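Local coordinates for extracellular solute-binding protein family 1 (Kribbella flavida, PDB 5IXP) that probably captures a solute outside the cell and delivers it to an ABC transporter, as other extracellular solute-binding proteins of family 1 do, at residues 90-95 / 342-347; 111-116 / 267-272; 115-120 / 336-341; 295-300 / 311-316. One frame throughout, in Å; residues are numbered along the deposited sequence. Where two conformers were deposited one is given.

Interaction 1. Residues 90-95 / 342-347. With FMT (formic acid), chain B.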
loop_
_atom_site.group_PDB
_atom_site.type_symbol
_atom_site.label_atom_id
_atom_site.label_comp_id
_atom_site.label_asym_id
_atom_site.label_seq_id
_atom_site.Cartn_x
_atom_site.Cartn_y
_atom_site.Cartn_z
ATOM N N ARG A 90 5.444 -19.518 -0.197
ATOM C CA ARG A 90 4.897 -19.030 -1.460
ATOM C C ARG A 90 4.979 -17.513 -1.552
ATOM O O ARG A 90 5.211 -16.962 -2.636
ATOM C CB ARG A 90 3.439 -19.509 -1.586
ATOM C CG ARG A 90 2.572 -18.721 -2.528
ATOM C CD ARG A 90 1.080 -18.942 -2.246
ATOM N NE ARG A 90 0.626 -20.278 -2.631
ATOM C CZ ARG A 90 -0.644 -20.672 -2.592
ATOM N NH1 ARG A 90 -0.967 -21.899 -2.974
ATOM N NH2 ARG A 90 -1.592 -19.830 -2.179
ATOM N N TRP A 91 4.799 -16.823 -0.429
ATOM C CA TRP A 91 4.695 -15.371 -0.387
ATOM C C TRP A 91 6.000 -14.724 0.065
ATOM O O TRP A 91 6.821 -15.337 0.752
ATOM C CB TRP A 91 3.587 -14.939 0.574
ATOM C CG TRP A 91 2.172 -15.174 0.114
ATOM C CD1 TRP A 91 1.423 -14.357 -0.689
ATOM C CD2 TRP A 91 1.327 -16.272 0.467
ATOM N NE1 TRP A 91 0.168 -14.892 -0.874
ATOM C CE2 TRP A 91 0.081 -16.064 -0.168
ATOM C CE3 TRP A 91 1.500 -17.408 1.262
ATOM C CZ2 TRP A 91 -0.981 -16.962 -0.048
ATOM C CZ3 TRP A 91 0.435 -18.304 1.387
ATOM C CH2 TRP A 91 -0.788 -18.072 0.731
ATOM N N LEU A 92 6.170 -13.457 -0.325
ATOM C CA LEU A 92 7.133 -12.588 0.337
ATOM C C LEU A 92 6.914 -12.639 1.842
ATOM O O LEU A 92 5.774 -12.596 2.316
ATOM C CB LEU A 92 6.977 -11.150 -0.167
ATOM C CG LEU A 92 7.338 -10.935 -1.635
ATOM C CD1 LEU A 92 6.700 -9.672 -2.158
ATOM C CD2 LEU A 92 8.875 -10.893 -1.800
ATOM N N ASP A 93 8.009 -12.739 2.599
ATOM C CA ASP A 93 7.875 -12.918 4.043
ATOM C C ASP A 93 7.118 -11.756 4.689
ATOM O O ASP A 93 6.299 -11.968 5.593
ATOM C CB ASP A 93 9.249 -13.118 4.693
ATOM C CG ASP A 93 10.266 -12.026 4.331
ATOM O OD1 ASP A 93 11.415 -12.127 4.828
ATOM O OD2 ASP A 93 9.948 -11.085 3.562
ATOM N N TRP A 94 7.345 -10.526 4.218
ATOM C CA TRP A 94 6.638 -9.392 4.811
ATOM C C TRP A 94 5.141 -9.417 4.501
ATOM O O TRP A 94 4.339 -8.908 5.295
ATOM C CB TRP A 94 7.260 -8.069 4.357
ATOM C CG TRP A 94 7.351 -7.827 2.867
ATOM C CD1 TRP A 94 8.424 -8.091 2.055
ATOM C CD2 TRP A 94 6.363 -7.210 2.032
ATOM N NE1 TRP A 94 8.152 -7.705 0.765
ATOM C CE2 TRP A 94 6.896 -7.154 0.723
ATOM C CE3 TRP A 94 5.078 -6.706 2.262
ATOM C CZ2 TRP A 94 6.195 -6.614 -0.346
ATOM C CZ3 TRP A 94 4.381 -6.160 1.195
ATOM C CH2 TRP A 94 4.941 -6.120 -0.095
ATOM N N LYS A 95 4.742 -9.992 3.364
ATOM C CA LYS A 95 3.317 -10.122 3.084
ATOM C C LYS A 95 2.654 -11.064 4.081
ATOM O O LYS A 95 1.573 -10.766 4.600
ATOM C CB LYS A 95 3.098 -10.608 1.645
ATOM C CG LYS A 95 1.610 -10.724 1.233
ATOM C CD LYS A 95 0.989 -9.351 0.999
ATOM C CE LYS A 95 -0.461 -9.461 0.507
ATOM N NZ LYS A 95 -1.097 -8.124 0.232
ATOM N N ARG A 342 11.501 -3.847 -6.588
ATOM C CA ARG A 342 10.937 -3.047 -5.501
ATOM C C ARG A 342 10.237 -3.929 -4.474
ATOM O O ARG A 342 10.323 -3.673 -3.270
ATOM C CB ARG A 342 9.975 -1.986 -6.047
ATOM C CG ARG A 342 10.617 -0.969 -7.003
ATOM C CD ARG A 342 11.628 -0.050 -6.312
ATOM N NE ARG A 342 12.993 -0.577 -6.282
ATOM C CZ ARG A 342 13.699 -0.775 -5.166
ATOM N NH1 ARG A 342 14.939 -1.238 -5.240
ATOM N NH2 ARG A 342 13.177 -0.503 -3.973
ATOM N N ALA A 343 9.558 -4.984 -4.925
ATOM C CA ALA A 343 8.909 -5.888 -3.981
ATOM C C ALA A 343 9.940 -6.658 -3.168
ATOM O O ALA A 343 9.772 -6.840 -1.953
ATOM C CB ALA A 343 7.979 -6.850 -4.721
ATOM N N ASN A 344 11.015 -7.110 -3.820
ATOM C CA ASN A 344 12.032 -7.900 -3.134
ATOM C C ASN A 344 12.806 -7.089 -2.108
ATOM O O ASN A 344 13.470 -7.675 -1.248
ATOM C CB ASN A 344 13.007 -8.512 -4.144
ATOM C CG ASN A 344 12.439 -9.739 -4.826
ATOM O OD1 ASN A 344 11.619 -10.443 -4.250
ATOM N ND2 ASN A 344 12.883 -10.008 -6.050
ATOM N N ASN A 345 12.749 -5.762 -2.174
ATOM C CA ASN A 345 13.529 -4.939 -1.265
ATOM C C ASN A 345 12.683 -4.265 -0.198
ATOM O O ASN A 345 13.196 -3.417 0.549
ATOM C CB ASN A 345 14.345 -3.932 -2.065
ATOM C CG ASN A 345 15.584 -4.574 -2.665
ATOM O OD1 ASN A 345 16.571 -4.803 -1.962
ATOM N ND2 ASN A 345 15.525 -4.913 -3.956
ATOM N N VAL A 346 11.410 -4.641 -0.092
ATOM C CA VAL A 346 10.585 -4.193 1.018
ATOM C C VAL A 346 11.011 -4.936 2.274
ATOM O O VAL A 346 11.230 -6.154 2.251
ATOM C CB VAL A 346 9.094 -4.417 0.720
ATOM C CG1 VAL A 346 8.247 -4.132 1.964
ATOM C CG2 VAL A 346 8.650 -3.549 -0.434
ATOM N N ILE A 347 11.163 -4.198 3.367
ATOM C CA ILE A 347 11.336 -4.776 4.690
ATOM C C ILE A 347 10.292 -4.142 5.599
ATOM O O ILE A 347 10.272 -2.917 5.767
ATOM C CB ILE A 347 12.754 -4.553 5.240
ATOM C CG1 ILE A 347 13.785 -5.194 4.307
ATOM C CG2 ILE A 347 12.870 -5.123 6.651
ATOM C CD1 ILE A 347 15.223 -4.876 4.668
HETATM C C FMT B . 2.029 -23.082 -4.055
HETATM O O1 FMT B . 0.997 -23.393 -4.645
HETATM O O2 FMT B . 2.523 -21.958 -4.090
HETATM O O HOH W 1 11.582 -8.687 3.791
#
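The indole of Trp94 has a neighbour on each face. Leu92 CB lies over the rim of one, while Val346 CG1 sits over the middle of the other, 3.6 Å from the centroid of the five-membered ring and 12° off its normal, a CH-pi contact. At the ring edge NE1 donates to Ala343 O at 3.3 Å, nearly in the plane of both the indole and the carbonyl. Chi1 of 56° puts Trp94 CG in the crowded position between backbone N and carbonyl carbon. Leu92 adds its two methyls: CD1 meets Ala343 CB at 4.0 Å, and CD2 touches Asn344 OD1. The carbonyl of Ala343 lies near the C-terminal end of helix 335-344, so one N-H ties it to the start of helix 93-98. Water 1, within hydrogen-bonding distance of Asp93 OD2 and Val346 O, links the two segments. Earlier in the loop, the guanidinium of Arg90 holds a formate, probably from the crystallisation liquor, NE to O2 at 2.9 Å and NH1 to O1 at 3.0 Å. The chemistry implies a largely apolar joint: the neighbours on both faces and one N-H bond together restrict rotation of the indole.

Interaction 2. Residues 111-116 / 267-272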
loop_
_atom_site.group_PDB
_atom_site.type_symbol
_atom_site.label_atom_id
_atom_site.label_comp_id
_atom_site.label_asym_id
_atom_site.label_seq_id
_atom_site.Cartn_x
_atom_site.Cartn_y
_atom_site.Cartn_z
ATOM N N THR A 111 -3.120 -11.413 -1.429
ATOM C CA THR A 111 -3.418 -11.249 -2.844
ATOM C C THR A 111 -2.347 -10.357 -3.464
ATOM O O THR A 111 -1.192 -10.782 -3.559
ATOM C CB THR A 111 -4.837 -10.698 -3.058
ATOM O OG1 THR A 111 -4.940 -9.362 -2.549
ATOM C CG2 THR A 111 -5.858 -11.587 -2.334
ATOM N N ASP A 112 -2.685 -9.133 -3.881
ATOM C CA ASP A 112 -1.695 -8.306 -4.563
ATOM C C ASP A 112 -0.931 -7.418 -3.568
ATOM O O ASP A 112 -1.179 -7.433 -2.356
ATOM C CB ASP A 112 -2.363 -7.476 -5.663
ATOM C CG ASP A 112 -3.395 -6.485 -5.124
ATOM O OD1 ASP A 112 -3.863 -6.651 -3.978
ATOM O OD2 ASP A 112 -3.748 -5.535 -5.861
ATOM N N ILE A 113 0.037 -6.650 -4.088
ATOM C CA ILE A 113 0.816 -5.700 -3.295
ATOM C C ILE A 113 1.012 -4.418 -4.098
ATOM O O ILE A 113 0.750 -4.361 -5.300
ATOM C CB ILE A 113 2.195 -6.261 -2.869
ATOM C CG1 ILE A 113 2.897 -6.962 -4.045
ATOM C CG2 ILE A 113 2.048 -7.185 -1.657
ATOM C CD1 ILE A 113 4.399 -7.250 -3.774
ATOM N N GLY A 114 1.513 -3.386 -3.416
ATOM C CA GLY A 114 1.857 -2.140 -4.060
ATOM C C GLY A 114 3.302 -1.759 -3.808
ATOM O O GLY A 114 3.593 -0.757 -3.139
ATOM N N PRO A 115 4.246 -2.550 -4.323
ATOM C CA PRO A 115 5.662 -2.212 -4.113
ATOM C C PRO A 115 5.982 -0.877 -4.765
ATOM O O PRO A 115 5.510 -0.573 -5.862
ATOM C CB PRO A 115 6.407 -3.368 -4.784
ATOM C CG PRO A 115 5.484 -3.789 -5.889
ATOM C CD PRO A 115 4.084 -3.659 -5.284
ATOM N N GLU A 116 6.768 -0.059 -4.069
ATOM C CA GLU A 116 6.901 1.345 -4.420
ATOM C C GLU A 116 8.240 1.666 -5.063
ATOM O O GLU A 116 9.290 1.190 -4.619
ATOM C CB GLU A 116 6.719 2.225 -3.193
ATOM C CG GLU A 116 5.296 2.164 -2.639
ATOM C CD GLU A 116 5.142 3.014 -1.420
ATOM O OE1 GLU A 116 5.615 2.604 -0.343
ATOM O OE2 GLU A 116 4.554 4.099 -1.545
ATOM N N GLY A 267 13.055 0.019 0.601
ATOM C CA GLY A 267 11.853 -0.409 -0.086
ATOM C C GLY A 267 10.625 0.077 0.647
ATOM O O GLY A 267 10.690 0.467 1.817
ATOM N N GLY A 268 9.504 0.054 -0.057
ATOM C CA GLY A 268 8.238 0.460 0.530
ATOM C C GLY A 268 7.082 -0.252 -0.135
ATOM O O GLY A 268 7.152 -0.631 -1.310
ATOM N N ASN A 269 6.010 -0.437 0.620
ATOM C CA ASN A 269 4.783 -0.992 0.067
ATOM C C ASN A 269 3.609 -0.103 0.426
ATOM O O ASN A 269 3.507 0.376 1.561
ATOM C CB ASN A 269 4.494 -2.392 0.570
ATOM C CG ASN A 269 3.177 -2.922 0.031
ATOM O OD1 ASN A 269 3.068 -3.260 -1.155
ATOM N ND2 ASN A 269 2.155 -2.950 0.883
ATOM N N TRP A 270 2.717 0.096 -0.540
ATOM C CA TRP A 270 1.459 0.800 -0.319
ATOM C C TRP A 270 0.338 -0.050 -0.906
ATOM O O TRP A 270 0.187 -0.120 -2.128
ATOM C CB TRP A 270 1.499 2.195 -0.955
ATOM C CG TRP A 270 0.229 3.007 -0.886
ATOM C CD1 TRP A 270 -0.958 2.657 -0.305
ATOM C CD2 TRP A 270 0.034 4.320 -1.434
ATOM N NE1 TRP A 270 -1.879 3.674 -0.462
ATOM C CE2 TRP A 270 -1.293 4.703 -1.151
ATOM C CE3 TRP A 270 0.858 5.209 -2.131
ATOM C CZ2 TRP A 270 -1.820 5.933 -1.550
ATOM C CZ3 TRP A 270 0.332 6.433 -2.534
ATOM C CH2 TRP A 270 -0.992 6.783 -2.234
ATOM N N GLY A 271 -0.445 -0.692 -0.041
ATOM C CA GLY A 271 -1.677 -1.346 -0.458
ATOM C C GLY A 271 -1.536 -2.847 -0.617
ATOM O O GLY A 271 -0.546 -3.470 -0.222
ATOM N N GLY A 272 -2.561 -3.432 -1.228
ATOM C CA GLY A 272 -2.661 -4.870 -1.361
ATOM C C GLY A 272 -3.609 -5.456 -0.325
ATOM O O GLY A 272 -3.938 -4.834 0.689
HETATM O O HOH W 2 10.299 -0.676 -2.853
#
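Residues 111-116 and 269-272 run antiparallel, 160° between their directions and 4.4 Å apart at closest approach, as neighbouring strands in the central mixed sheet of a periplasmic-binding-protein fold. Pro115 and Asn269 form a non-hydrogen-bonded pair. Around them Trp270 N donates to Gly114 O at 2.9 Å, almost straight at 170°, and Glu116 N donates to Gly268 O at 2.8 Å; both donors stand above the carbonyl planes. The chains approach closely at glycines, Gly272 CA lying 3.1 Å from Asp112 O, and Gly271 and Gly272 both have positive phi. Among the side chains Asn269 does most. With CG anti to the backbone N (chi1 177°), its amide reaches toward residues 111-116, and OD1 accepts from Gly114 N at 2.7 Å, in the carbonyl plane. ND2 donates to Gly271 O of its own strand, so both ends of the amide are used and its rotation is fixed. Glu116 reaches across with an extended chain, placing OE2 3.6 Å from Trp270 CB. Just before strand 269-276 begins, water 2 donates to Glu116 O and accepts from Gly268 N, 3.0 Å away.

Interaction 3. Residues 115-120 / 336-341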
loop_
_atom_site.group_PDB
_atom_site.type_symbol
_atom_site.label_atom_id
_atom_site.label_comp_id
_atom_site.label_asym_id
_atom_site.label_seq_id
_atom_site.Cartn_x
_atom_site.Cartn_y
_atom_site.Cartn_z
ATOM N N PRO A 115 4.246 -2.550 -4.323
ATOM C CA PRO A 115 5.662 -2.212 -4.113
ATOM C C PRO A 115 5.982 -0.877 -4.765
ATOM O O PRO A 115 5.510 -0.573 -5.862
ATOM C CB PRO A 115 6.407 -3.368 -4.784
ATOM C CG PRO A 115 5.484 -3.789 -5.889
ATOM C CD PRO A 115 4.084 -3.659 -5.284
ATOM N N GLU A 116 6.768 -0.059 -4.069
ATOM C CA GLU A 116 6.901 1.345 -4.420
ATOM C C GLU A 116 8.240 1.666 -5.063
ATOM O O GLU A 116 9.290 1.190 -4.619
ATOM C CB GLU A 116 6.719 2.225 -3.193
ATOM C CG GLU A 116 5.296 2.164 -2.639
ATOM C CD GLU A 116 5.142 3.014 -1.420
ATOM O OE1 GLU A 116 5.615 2.604 -0.343
ATOM O OE2 GLU A 116 4.554 4.099 -1.545
ATOM N N ALA A 117 8.187 2.512 -6.082
ATOM C CA ALA A 117 9.364 3.111 -6.693
ATOM C C ALA A 117 9.250 4.627 -6.541
ATOM O O ALA A 117 8.360 5.130 -5.854
ATOM C CB ALA A 117 9.485 2.680 -8.155
ATOM N N ILE A 118 10.158 5.362 -7.177
ATOM C CA ILE A 118 10.008 6.806 -7.318
ATOM C C ILE A 118 9.708 7.103 -8.778
ATOM O O ILE A 118 10.537 6.833 -9.655
ATOM C CB ILE A 118 11.250 7.586 -6.853
ATOM C CG1 ILE A 118 11.549 7.343 -5.361
ATOM C CG2 ILE A 118 11.042 9.071 -7.104
ATOM C CD1 ILE A 118 10.429 7.791 -4.397
ATOM N N CYS A 119 8.517 7.614 -9.053
ATOM C CA CYS A 119 8.286 8.147 -10.383
ATOM C C CYS A 119 8.679 9.617 -10.398
ATOM O O CYS A 119 8.746 10.284 -9.361
ATOM C CB CYS A 119 6.831 7.964 -10.826
ATOM S SG CYS A 119 5.584 8.704 -9.755
ATOM N N TYR A 120 8.979 10.113 -11.588
ATOM C CA TYR A 120 9.504 11.474 -11.687
ATOM C C TYR A 120 9.238 12.085 -13.056
ATOM O O TYR A 120 9.080 11.389 -14.063
ATOM C CB TYR A 120 11.010 11.530 -11.378
ATOM C CG TYR A 120 11.876 10.752 -12.350
ATOM C CD1 TYR A 120 12.044 9.375 -12.216
ATOM C CD2 TYR A 120 12.535 11.397 -13.397
ATOM C CE1 TYR A 120 12.835 8.658 -13.104
ATOM C CE2 TYR A 120 13.332 10.690 -14.292
ATOM C CZ TYR A 120 13.476 9.317 -14.140
ATOM O OH TYR A 120 14.257 8.600 -15.018
ATOM N N GLY A 336 7.882 -4.318 -15.147
ATOM C CA GLY A 336 7.855 -5.669 -14.611
ATOM C C GLY A 336 9.101 -5.977 -13.806
ATOM O O GLY A 336 9.026 -6.433 -12.660
ATOM N N LYS A 337 10.266 -5.686 -14.380
ATOM C CA LYS A 337 11.511 -5.940 -13.667
ATOM C C LYS A 337 11.694 -4.959 -12.516
ATOM O O LYS A 337 12.161 -5.340 -11.436
ATOM C CB LYS A 337 12.686 -5.867 -14.637
ATOM C CG LYS A 337 12.694 -6.992 -15.659
ATOM C CD LYS A 337 13.785 -6.785 -16.676
ATOM C CE LYS A 337 13.869 -7.957 -17.634
ATOM N NZ LYS A 337 14.925 -7.697 -18.642
ATOM N N ILE A 338 11.315 -3.696 -12.720
ATOM C CA ILE A 338 11.493 -2.699 -11.670
ATOM C C ILE A 338 10.689 -3.088 -10.434
ATOM O O ILE A 338 11.209 -3.119 -9.314
ATOM C CB ILE A 338 11.104 -1.302 -12.181
ATOM C CG1 ILE A 338 12.159 -0.778 -13.166
ATOM C CG2 ILE A 338 10.931 -0.336 -11.008
ATOM C CD1 ILE A 338 11.658 0.362 -14.046
ATOM N N PHE A 339 9.413 -3.426 -10.618
ATOM C CA PHE A 339 8.603 -3.657 -9.430
ATOM C C PHE A 339 8.840 -5.028 -8.807
ATOM O O PHE A 339 8.566 -5.199 -7.611
ATOM C CB PHE A 339 7.134 -3.385 -9.758
ATOM C CG PHE A 339 6.853 -1.921 -9.892
ATOM C CD1 PHE A 339 6.778 -1.119 -8.759
ATOM C CD2 PHE A 339 6.754 -1.323 -11.138
ATOM C CE1 PHE A 339 6.560 0.248 -8.870
ATOM C CE2 PHE A 339 6.544 0.032 -11.247
ATOM C CZ PHE A 339 6.444 0.816 -10.111
ATOM N N VAL A 340 9.407 -5.985 -9.548
ATOM C CA VAL A 340 9.958 -7.174 -8.895
ATOM C C VAL A 340 11.057 -6.765 -7.922
ATOM O O VAL A 340 11.057 -7.162 -6.749
ATOM C CB VAL A 340 10.472 -8.185 -9.935
ATOM C CG1 VAL A 340 11.361 -9.225 -9.267
ATOM C CG2 VAL A 340 9.299 -8.858 -10.631
ATOM N N ASN A 341 12.015 -5.966 -8.399
ATOM C CA ASN A 341 13.071 -5.473 -7.516
ATOM C C ASN A 341 12.496 -4.704 -6.336
ATOM O O ASN A 341 12.943 -4.878 -5.195
ATOM C CB ASN A 341 14.045 -4.584 -8.290
ATOM C CG ASN A 341 14.876 -5.357 -9.284
ATOM O OD1 ASN A 341 15.015 -6.577 -9.179
ATOM N ND2 ASN A 341 15.456 -4.646 -10.248
#
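Phe339 carries this contact, a helix laid across a strand of the central sheet in a fold of the periplasmic-binding-protein type. The short segments of helix 335-344 and strand 108-121 pass 7.9 Å apart at 115°, so the helix crosses the strand obliquely and meets it around one residue, Phe339, whose CA is nearest that of Pro115. From CB the side chain leaves with CG anti to the carbonyl carbon (chi1 -74°), and the bond to CB does not itself aim at the strand; it is the outer ring that closes the gap. CD1 arrives first, 3.2 Å from Pro115 O, which lies at the ring edge near its plane, an approach consistent with the slightly positive C-H edge of an aromatic ring. The same CD1 is 4.1 Å from Pro115 CG, the two side chains crossing at about a right angle. One atom farther out, CE1 keeps close to Pro115 O and also reaches Ala117 CB at 3.9 Å, and at the tip CZ still touches this methyl. Thus CD1, CE1 and CZ together span Pro115 and Ala117, two residues apart on the strand. Ile338, the preceding residue of the helix, lays CG2 over the rim of one face of the ring, so that face is partly covered from within the helix. On the strand side, backbone bonds to Cys237 and Gly239 hold Ala117 and Pro115 in the sheet. The branch CG2 of Ile338 also reaches the strand, lying 4.4 Å from Ala117 CB.

Interaction 4. Residues 295-300 / 311-316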
loop_
_atom_site.group_PDB
_atom_site.type_symbol
_atom_site.label_atom_id
_atom_site.label_comp_id
_atom_site.label_asym_id
_atom_site.label_seq_id
_atom_site.Cartn_x
_atom_site.Cartn_y
_atom_site.Cartn_z
ATOM N N THR A 295 -4.998 -17.427 -4.394
ATOM C CA THR A 295 -3.778 -16.666 -4.142
ATOM C C THR A 295 -2.514 -17.415 -4.556
ATOM O O THR A 295 -1.408 -16.932 -4.285
ATOM C CB THR A 295 -3.691 -16.263 -2.665
ATOM O OG1 THR A 295 -3.729 -17.438 -1.835
ATOM C CG2 THR A 295 -4.859 -15.335 -2.307
ATOM N N ALA A 296 -2.654 -18.569 -5.218
ATOM C CA ALA A 296 -1.505 -19.312 -5.718
ATOM C C ALA A 296 -0.838 -18.566 -6.878
ATOM O O ALA A 296 -1.477 -17.760 -7.565
ATOM C CB ALA A 296 -1.934 -20.714 -6.166
ATOM N N PRO A 297 0.455 -18.829 -7.123
ATOM C CA PRO A 297 1.164 -18.098 -8.189
ATOM C C PRO A 297 0.485 -18.141 -9.549
ATOM O O PRO A 297 0.418 -17.098 -10.212
ATOM C CB PRO A 297 2.539 -18.788 -8.238
ATOM C CG PRO A 297 2.707 -19.428 -6.908
ATOM C CD PRO A 297 1.351 -19.703 -6.343
ATOM N N GLU A 298 -0.015 -19.304 -9.989
ATOM C CA GLU A 298 -0.645 -19.371 -11.305
ATOM C C GLU A 298 -1.853 -18.445 -11.380
ATOM O O GLU A 298 -2.099 -17.818 -12.417
ATOM C CB GLU A 298 -1.044 -20.813 -11.648
ATOM C CG GLU A 298 0.144 -21.743 -11.920
ATOM C CD GLU A 298 -0.239 -23.039 -12.640
ATOM O OE1 GLU A 298 -1.425 -23.439 -12.600
ATOM O OE2 GLU A 298 0.655 -23.663 -13.251
ATOM N N GLN A 299 -2.608 -18.329 -10.285
ATOM C CA GLN A 299 -3.774 -17.457 -10.283
ATOM C C GLN A 299 -3.374 -15.994 -10.158
ATOM O O GLN A 299 -3.994 -15.127 -10.782
ATOM C CB GLN A 299 -4.740 -17.864 -9.171
ATOM C CG GLN A 299 -5.640 -19.043 -9.590
ATOM C CD GLN A 299 -4.856 -20.311 -9.866
ATOM O OE1 GLN A 299 -4.693 -20.714 -11.020
ATOM N NE2 GLN A 299 -4.375 -20.957 -8.805
ATOM N N GLN A 300 -2.331 -15.696 -9.383
ATOM C CA GLN A 300 -1.897 -14.305 -9.308
ATOM C C GLN A 300 -1.371 -13.816 -10.653
ATOM O O GLN A 300 -1.537 -12.636 -10.995
ATOM C CB GLN A 300 -0.858 -14.134 -8.201
ATOM C CG GLN A 300 -1.403 -14.508 -6.817
ATOM C CD GLN A 300 -0.883 -13.590 -5.724
ATOM O OE1 GLN A 300 -0.197 -12.616 -6.002
ATOM N NE2 GLN A 300 -1.205 -13.902 -4.482
ATOM N N PRO A 311 1.656 -9.313 -8.284
ATOM C CA PRO A 311 1.620 -10.503 -7.416
ATOM C C PRO A 311 2.459 -10.338 -6.159
ATOM O O PRO A 311 3.467 -9.631 -6.142
ATOM C CB PRO A 311 2.203 -11.612 -8.303
ATOM C CG PRO A 311 1.943 -11.155 -9.701
ATOM C CD PRO A 311 2.123 -9.640 -9.641
ATOM N N SER A 312 2.033 -11.017 -5.096
ATOM C CA SER A 312 2.830 -11.106 -3.880
ATOM C C SER A 312 3.501 -12.465 -3.726
ATOM O O SER A 312 4.145 -12.712 -2.703
ATOM C CB SER A 312 1.970 -10.799 -2.648
ATOM O OG SER A 312 0.943 -11.765 -2.447
ATOM N N THR A 313 3.369 -13.341 -4.719
ATOM C CA THR A 313 3.914 -14.692 -4.664
ATOM C C THR A 313 5.224 -14.737 -5.442
ATOM O O THR A 313 5.261 -14.381 -6.628
ATOM C CB THR A 313 2.915 -15.694 -5.251
ATOM O OG1 THR A 313 2.469 -15.221 -6.533
ATOM C CG2 THR A 313 1.701 -15.861 -4.327
ATOM N N VAL A 314 6.296 -15.190 -4.785
ATOM C CA VAL A 314 7.625 -15.011 -5.379
ATOM C C VAL A 314 7.790 -15.816 -6.664
ATOM O O VAL A 314 8.559 -15.419 -7.553
ATOM C CB VAL A 314 8.728 -15.353 -4.362
ATOM C CG1 VAL A 314 8.696 -14.377 -3.190
ATOM C CG2 VAL A 314 8.596 -16.798 -3.881
ATOM N N ASP A 315 7.098 -16.953 -6.793
ATOM C CA ASP A 315 7.240 -17.743 -8.014
ATOM C C ASP A 315 6.756 -16.979 -9.238
ATOM O O ASP A 315 7.253 -17.214 -10.344
ATOM C CB ASP A 315 6.469 -19.060 -7.912
ATOM C CG ASP A 315 7.135 -20.065 -7.000
ATOM O OD1 ASP A 315 8.254 -19.796 -6.536
ATOM O OD2 ASP A 315 6.525 -21.133 -6.743
ATOM N N ALA A 316 5.769 -16.094 -9.074
ATOM C CA ALA A 316 5.275 -15.331 -10.211
ATOM C C ALA A 316 6.357 -14.436 -10.798
ATOM O O ALA A 316 6.280 -14.078 -11.980
ATOM C CB ALA A 316 4.055 -14.490 -9.804
#
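Chi1 of -61° sets Gln300 CG anti to the carbonyl carbon, and a bend at chi2 (-142°) swings the amide over to residues 311-313. Thr313 faces it with OG1 in the crowded position between backbone N and carbonyl carbon, which leaves CG2 anti to the carbonyl carbon; the two side chains meet tip to tip. The amide oxygen OE1 accepts from Ser312 N at 2.9 Å, in the carbonyl plane and on a lone pair, with 153° at the hydrogen. This bond chiefly sets the orientation of the amide, and it agrees with two weak ones that NE2 makes, to Thr295 O and to Thr111 O. Thr313 CG2 fills the corner between these partners, 3.3 Å from Thr295 O and 3.5 Å from Gln300 NE2. The two segments belong to a helix and the connection that follows it: helix 297-307 begins after the N-cap Ala296, and the chain comes back through the short strand 310-311, part of the central sheet, into a turn of 3-10 helix at 314-316. Pro297, in the first turn of the helix, offers its ring to that turn: CG lies 3.9 Å from Asp315 CB, the two side chains lying side by side and pointing the same way. The side chains of Pro297 and Thr313 cross at about a right angle, with Thr313 OG1 3.6 Å from Pro297 CA. This hydroxyl is buried with no hydrogen-bonding partner in the model. Ser312 OG, by contrast, finds its partner in Thr111 O of strand 108-121.

Strand 108-121 contributes a segment to interactions 2 and 3, and interactions 1 and 4 border on it. Interactions 2 and 3 share Pro115 and Glu116, with centres about 10 Å apart; interactions 1 and 3 share helix 335-344. Interaction 1 closes the longest loop, with the other three nested inside it; interaction 4 also lies within the loop of interaction 3, and interaction 2 closes before it opens. Lys95 NZ reaches Asp112 O between interactions 1 and 2, and backbone bonds join 90-95 to 311-316. Only interactions 3 and 4, about 18 Å between centres, do not touch. Parts of the N-terminal and C-terminal halves of the chain thus meet on the central sheet, consistent with their folding as one unit.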